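Local coordinates for protein type IV pilin structural subunit (Pseudomonas aeruginosa, PDB 3JYZ) that probably polymerises as the major subunit of type IV pili, the thin surface filaments with which this bacterium attaches to surfaces and moves by twitching, at residues 90-95 against 101-106; 54-59 against 77-82. All coordinates share one frame; numbering follows the deposited sequence.

Contact 1: 90-95 against 101-106; sequences LSPYIN and TALATA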
loop_
_atom_site.group_PDB
_atom_site.type_symbol
_atom_site.label_atom_id
_atom_site.label_comp_id
_atom_site.label_asym_id
_atom_site.label_seq_id
_atom_site.Cartn_x
_atom_site.Cartn_y
_atom_site.Cartn_z
ATOM N N LEU A 90 -0.479 0.409 -2.242
ATOM C CA LEU A 90 -1.562 0.851 -1.364
ATOM C C LEU A 90 -1.586 2.377 -1.383
ATOM O O LEU A 90 -0.625 3.020 -0.964
ATOM C CB LEU A 90 -1.365 0.348 0.069
ATOM C CG LEU A 90 -1.032 -1.136 0.246
ATOM C CD1 LEU A 90 -0.909 -1.522 1.727
ATOM C CD2 LEU A 90 -2.049 -2.026 -0.436
ATOM N N SER A 91 -2.688 2.949 -1.860
ATOM C CA SER A 91 -2.794 4.394 -2.057
ATOM C C SER A 91 -3.837 4.965 -1.099
ATOM O O SER A 91 -4.989 4.528 -1.108
ATOM C CB SER A 91 -3.197 4.689 -3.504
ATOM O OG SER A 91 -2.240 4.175 -4.423
ATOM N N PRO A 92 -3.439 5.931 -0.257
ATOM C CA PRO A 92 -4.353 6.497 0.748
ATOM C C PRO A 92 -5.116 7.746 0.290
ATOM O O PRO A 92 -4.605 8.561 -0.485
ATOM C CB PRO A 92 -3.422 6.873 1.905
ATOM C CG PRO A 92 -2.090 7.128 1.255
ATOM C CD PRO A 92 -2.047 6.382 -0.069
ATOM N N TYR A 93 -6.340 7.883 0.801
ATOM C CA TYR A 93 -7.212 9.017 0.504
ATOM C C TYR A 93 -7.878 9.482 1.780
ATOM O O TYR A 93 -8.119 8.697 2.681
ATOM C CB TYR A 93 -8.302 8.607 -0.494
ATOM C CG TYR A 93 -7.733 8.169 -1.814
ATOM C CD1 TYR A 93 -7.177 6.902 -1.966
ATOM C CD2 TYR A 93 -7.717 9.031 -2.903
ATOM C CE1 TYR A 93 -6.630 6.509 -3.170
ATOM C CE2 TYR A 93 -7.170 8.641 -4.118
ATOM C CZ TYR A 93 -6.627 7.374 -4.243
ATOM O OH TYR A 93 -6.082 6.972 -5.453
ATOM N N ILE A 94 -8.173 10.772 1.865
ATOM C CA ILE A 94 -9.009 11.251 2.952
ATOM C C ILE A 94 -10.431 11.416 2.457
ATOM O O ILE A 94 -10.670 11.999 1.399
ATOM C CB ILE A 94 -8.480 12.560 3.571
ATOM C CG1 ILE A 94 -7.334 12.237 4.528
ATOM C CG2 ILE A 94 -9.595 13.280 4.332
ATOM C CD1 ILE A 94 -6.553 13.423 4.989
ATOM N N ASN A 95 -11.351 10.847 3.229
ATOM C CA ASN A 95 -12.781 10.901 2.987
ATOM C C ASN A 95 -13.406 11.903 3.950
ATOM O O ASN A 95 -13.377 11.701 5.164
ATOM C CB ASN A 95 -13.364 9.509 3.245
ATOM C CG ASN A 95 -14.873 9.509 3.322
ATOM O OD1 ASN A 95 -15.530 10.365 2.740
ATOM N ND2 ASN A 95 -15.430 8.536 4.039
ATOM N N THR A 101 -10.078 12.471 -1.542
ATOM C CA THR A 101 -8.960 13.194 -2.127
ATOM C C THR A 101 -7.662 12.504 -1.696
ATOM O O THR A 101 -7.561 12.024 -0.565
ATOM C CB THR A 101 -8.971 14.675 -1.680
ATOM O OG1 THR A 101 -7.795 15.336 -2.154
ATOM C CG2 THR A 101 -8.999 14.773 -0.192
ATOM N N ALA A 102 -6.687 12.432 -2.600
ATOM C CA ALA A 102 -5.390 11.828 -2.283
ATOM C C ALA A 102 -4.859 12.365 -0.955
ATOM O O ALA A 102 -4.918 13.568 -0.704
ATOM C CB ALA A 102 -4.386 12.098 -3.394
ATOM N N LEU A 103 -4.321 11.480 -0.119
ATOM C CA LEU A 103 -3.831 11.872 1.202
ATOM C C LEU A 103 -2.952 13.120 1.185
ATOM O O LEU A 103 -3.192 14.047 1.946
ATOM C CB LEU A 103 -3.050 10.731 1.857
ATOM C CG LEU A 103 -2.525 11.012 3.264
ATOM C CD1 LEU A 103 -3.670 11.172 4.248
ATOM C CD2 LEU A 103 -1.590 9.889 3.708
ATOM N N ALA A 104 -1.929 13.132 0.336
ATOM C CA ALA A 104 -0.966 14.233 0.359
ATOM C C ALA A 104 -1.661 15.564 0.088
ATOM O O ALA A 104 -1.339 16.577 0.697
ATOM C CB ALA A 104 0.142 13.997 -0.651
ATOM N N THR A 105 -2.608 15.555 -0.837
ATOM C CA THR A 105 -3.333 16.770 -1.182
ATOM C C THR A 105 -4.230 17.201 -0.031
ATOM O O THR A 105 -4.270 18.368 0.353
ATOM C CB THR A 105 -4.165 16.522 -2.434
ATOM O OG1 THR A 105 -3.286 16.130 -3.486
ATOM C CG2 THR A 105 -4.926 17.781 -2.847
ATOM N N ALA A 106 -4.941 16.241 0.537
ATOM C CA ALA A 106 -5.821 16.521 1.659
ATOM C C ALA A 106 -5.077 17.054 2.882
ATOM O O ALA A 106 -5.535 17.997 3.528
ATOM C CB ALA A 106 -6.605 15.276 2.019
#
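Ile94 drives its CD1 methyl into the angle between Leu103 and Ala106, 3.5 Å from Ala106 CB and 3.7 Å from Leu103 CD1. Its CG1 lies anti to its own carbonyl carbon (chi1 -80°), and the chain runs on nearly straight, so the terminal methyl meets the first turn of helix 103-109. The small methyl of Ala106 suits this spot, where the helix backbone comes close to the strand. Two residues earlier on the strand, Pro92 and Leu103 cross at about a right angle, Pro92 CG resting 3.7 Å from Leu103 CD2; the two branches of Leu103 thus serve different partners. Tyr93 projects from the other face of the strand and lays CD2 3.6 Å from Ala102 N.

Backbone bonds set this register. Ile94 and Thr101 form an antiparallel hydrogen-bonded pair: Ile94 N gives to Thr101 O at 2.8 Å, and Thr101 N returns a bond to Ile94 O at 3.0 Å. Leu103 N, already helical, donates to Pro92 O from above the carbonyl plane, 39° out of it. Ala102 is the N-cap residue, and its carbonyl accepts from Ala106 N, closing the first helical turn.

Strand passes straight into helix at this end of the beta hairpin 87-95/100-102. Strand 114-120 bonds to the backbone of Ser91, Tyr93 and Asn95, and Tyr93 OH is tied to Thr133 O while its ring meets Phe132. Leu103 reaches Ile25 of helix 4-28, which packs against the sheet.

Contact 2: 54-59 against 77-82; sequences SKYVTS and DQVGLP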
loop_
_atom_site.group_PDB
_atom_site.type_symbol
_atom_site.label_atom_id
_atom_site.label_comp_id
_atom_site.label_asym_id
_atom_site.label_seq_id
_atom_site.Cartn_x
_atom_site.Cartn_y
_atom_site.Cartn_z
ATOM N N SER A 54 9.662 -10.067 5.679
ATOM C CA SER A 54 9.340 -11.391 6.189
ATOM C C SER A 54 9.874 -12.392 5.187
ATOM O O SER A 54 10.518 -12.018 4.217
ATOM C CB SER A 54 7.826 -11.549 6.313
ATOM O OG SER A 54 7.229 -11.589 5.030
ATOM N N LYS A 55 9.555 -13.644 5.349
ATOM C CA LYS A 55 9.964 -14.606 4.367
ATOM C C LYS A 55 9.410 -14.305 2.977
ATOM O O LYS A 55 10.046 -14.496 2.065
ATOM C CB LYS A 55 9.539 -16.049 4.776
ATOM C CG LYS A 55 9.897 -17.075 3.755
ATOM C CD LYS A 55 9.561 -18.484 4.247
ATOM C CE LYS A 55 9.718 -19.497 3.132
ATOM N NZ LYS A 55 9.752 -20.886 3.595
ATOM N N TYR A 56 8.311 -13.695 2.937
ATOM C CA TYR A 56 7.587 -13.500 1.687
ATOM C C TYR A 56 7.653 -12.045 1.234
ATOM O O TYR A 56 7.365 -11.866 0.086
ATOM C CB TYR A 56 6.130 -13.939 1.836
ATOM C CG TYR A 56 5.960 -15.415 2.115
ATOM C CD1 TYR A 56 6.723 -16.361 1.439
ATOM C CD2 TYR A 56 5.038 -15.861 3.052
ATOM C CE1 TYR A 56 6.569 -17.711 1.692
ATOM C CE2 TYR A 56 4.878 -17.211 3.309
ATOM C CZ TYR A 56 5.646 -18.131 2.628
ATOM O OH TYR A 56 5.490 -19.475 2.878
ATOM N N VAL A 57 7.974 -11.144 2.063
ATOM C CA VAL A 57 7.990 -9.733 1.760
ATOM C C VAL A 57 9.393 -9.147 1.845
ATOM O O VAL A 57 9.989 -9.254 2.824
ATOM C CB VAL A 57 7.069 -8.974 2.671
ATOM C CG1 VAL A 57 7.100 -7.500 2.365
ATOM C CG2 VAL A 57 5.700 -9.514 2.472
ATOM N N THR A 58 9.862 -8.602 0.738
ATOM C CA THR A 58 11.160 -7.931 0.695
ATOM C C THR A 58 11.097 -6.595 1.426
ATOM O O THR A 58 11.963 -6.281 2.241
ATOM C CB THR A 58 11.600 -7.691 -0.756
ATOM O OG1 THR A 58 11.922 -8.949 -1.359
ATOM C CG2 THR A 58 12.821 -6.775 -0.829
ATOM N N SER A 59 10.053 -5.821 1.158
ATOM C CA SER A 59 9.980 -4.469 1.685
ATOM C C SER A 59 8.565 -3.921 1.633
ATOM O O SER A 59 7.762 -4.326 0.789
ATOM C CB SER A 59 10.927 -3.548 0.907
ATOM O OG SER A 59 10.599 -3.516 -0.474
ATOM N N ASP A 77 10.429 -15.695 -5.498
ATOM C CA ASP A 77 10.615 -17.144 -5.479
ATOM C C ASP A 77 10.191 -17.846 -4.178
ATOM O O ASP A 77 10.196 -19.079 -4.101
ATOM C CB ASP A 77 12.034 -17.531 -5.918
ATOM C CG ASP A 77 13.098 -17.133 -4.912
ATOM O OD1 ASP A 77 12.753 -16.624 -3.825
ATOM O OD2 ASP A 77 14.290 -17.347 -5.214
ATOM N N GLN A 78 9.810 -17.076 -3.162
ATOM C CA GLN A 78 9.241 -17.655 -1.953
ATOM C C GLN A 78 7.716 -17.657 -2.035
ATOM O O GLN A 78 7.045 -18.517 -1.460
ATOM C CB GLN A 78 9.696 -16.901 -0.696
ATOM C CG GLN A 78 11.215 -16.794 -0.510
ATOM C CD GLN A 78 11.902 -18.141 -0.348
ATOM O OE1 GLN A 78 11.407 -19.028 0.352
ATOM N NE2 GLN A 78 13.056 -18.292 -0.985
ATOM N N VAL A 79 7.173 -16.678 -2.752
ATOM C CA VAL A 79 5.732 -16.531 -2.866
ATOM C C VAL A 79 5.182 -17.367 -4.017
ATOM O O VAL A 79 4.118 -17.976 -3.887
ATOM C CB VAL A 79 5.352 -15.050 -3.073
ATOM C CG1 VAL A 79 3.853 -14.902 -3.261
ATOM C CG2 VAL A 79 5.821 -14.225 -1.892
ATOM N N GLY A 80 5.913 -17.398 -5.129
ATOM C CA GLY A 80 5.459 -18.072 -6.337
ATOM C C GLY A 80 5.087 -17.115 -7.461
ATOM O O GLY A 80 4.208 -17.415 -8.273
ATOM N N LEU A 81 5.758 -15.968 -7.522
ATOM C CA LEU A 81 5.421 -14.922 -8.479
ATOM C C LEU A 81 6.483 -14.758 -9.559
ATOM O O LEU A 81 7.632 -15.154 -9.366
ATOM C CB LEU A 81 5.276 -13.585 -7.750
ATOM C CG LEU A 81 4.169 -13.486 -6.709
ATOM C CD1 LEU A 81 4.429 -12.287 -5.807
ATOM C CD2 LEU A 81 2.803 -13.382 -7.378
ATOM N N PRO A 82 6.109 -14.155 -10.698
ATOM C CA PRO A 82 7.101 -13.796 -11.717
ATOM C C PRO A 82 8.131 -12.828 -11.136
ATOM O O PRO A 82 7.808 -12.053 -10.227
ATOM C CB PRO A 82 6.266 -13.097 -12.796
ATOM C CG PRO A 82 4.884 -13.625 -12.608
ATOM C CD PRO A 82 4.732 -13.854 -11.130
#
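Lys55 meets Gln78 near the surface: its extended chain crosses the bent glutamine at about a right angle, placing CE 3.3 Å from Gln78 OE1. The aliphatic part of Gln78 lies nearer the backbone, with CG 3.6 Å from Lys55 O.

Tyr56 makes the larger share of this segment's contact. Tyr56 N and Val57 N both donate to Ser54 OG, an ST turn plus ST motif suited to a short hydroxyl side chain. With CG anti to its carbonyl carbon (chi1 -64°), the tyrosine ring lies alongside the last turn of helix 76-79: Gln78 CB sits in the ring plane at the edge, 3.7 Å from CD1, and CE1 comes 3.3 Å from Gln78 O. At the root of the side chain, Val79 CG2 lies 3.8 Å from Tyr56 CB and 3.4 Å from Tyr56 O; beta-branching fills this buried place compactly. Positive phi at Gly80 turns the chain out of the helix; a side chain there would press against Val79 O.

Val57 then enters the sheet beside strand 70-74. Van der Waals packing holds the contact, weakly polar where Lys55 CE hydrogens, probably polarised by the ammonium, face Gln78 OE1; Lys55 NZ, at 4.1 Å, is too far for a hydrogen bond.

Overall arrangement
Contact 2 closes before contact 1 opens along the chain, and strand 87-95 is the next element after helix 76-79, so the two stand in series within one pilin domain. Their centres are 28 Å apart, on opposite sides of the chain's centre; the nearest atoms are about 9 Å apart and do not touch. What joins them is the antiparallel sheet: strand 57-62 pairs with 70-74, and 70-74 with 87-95. Segments of both contacts lean on helix 4-28, through Leu103 in contact 1 and Tyr56 in contact 2, with Leu90 and Val57 beside them. The Cys119-Cys149 disulfide staples strand 114-120, the partner of 87-95, to the C-terminal segment.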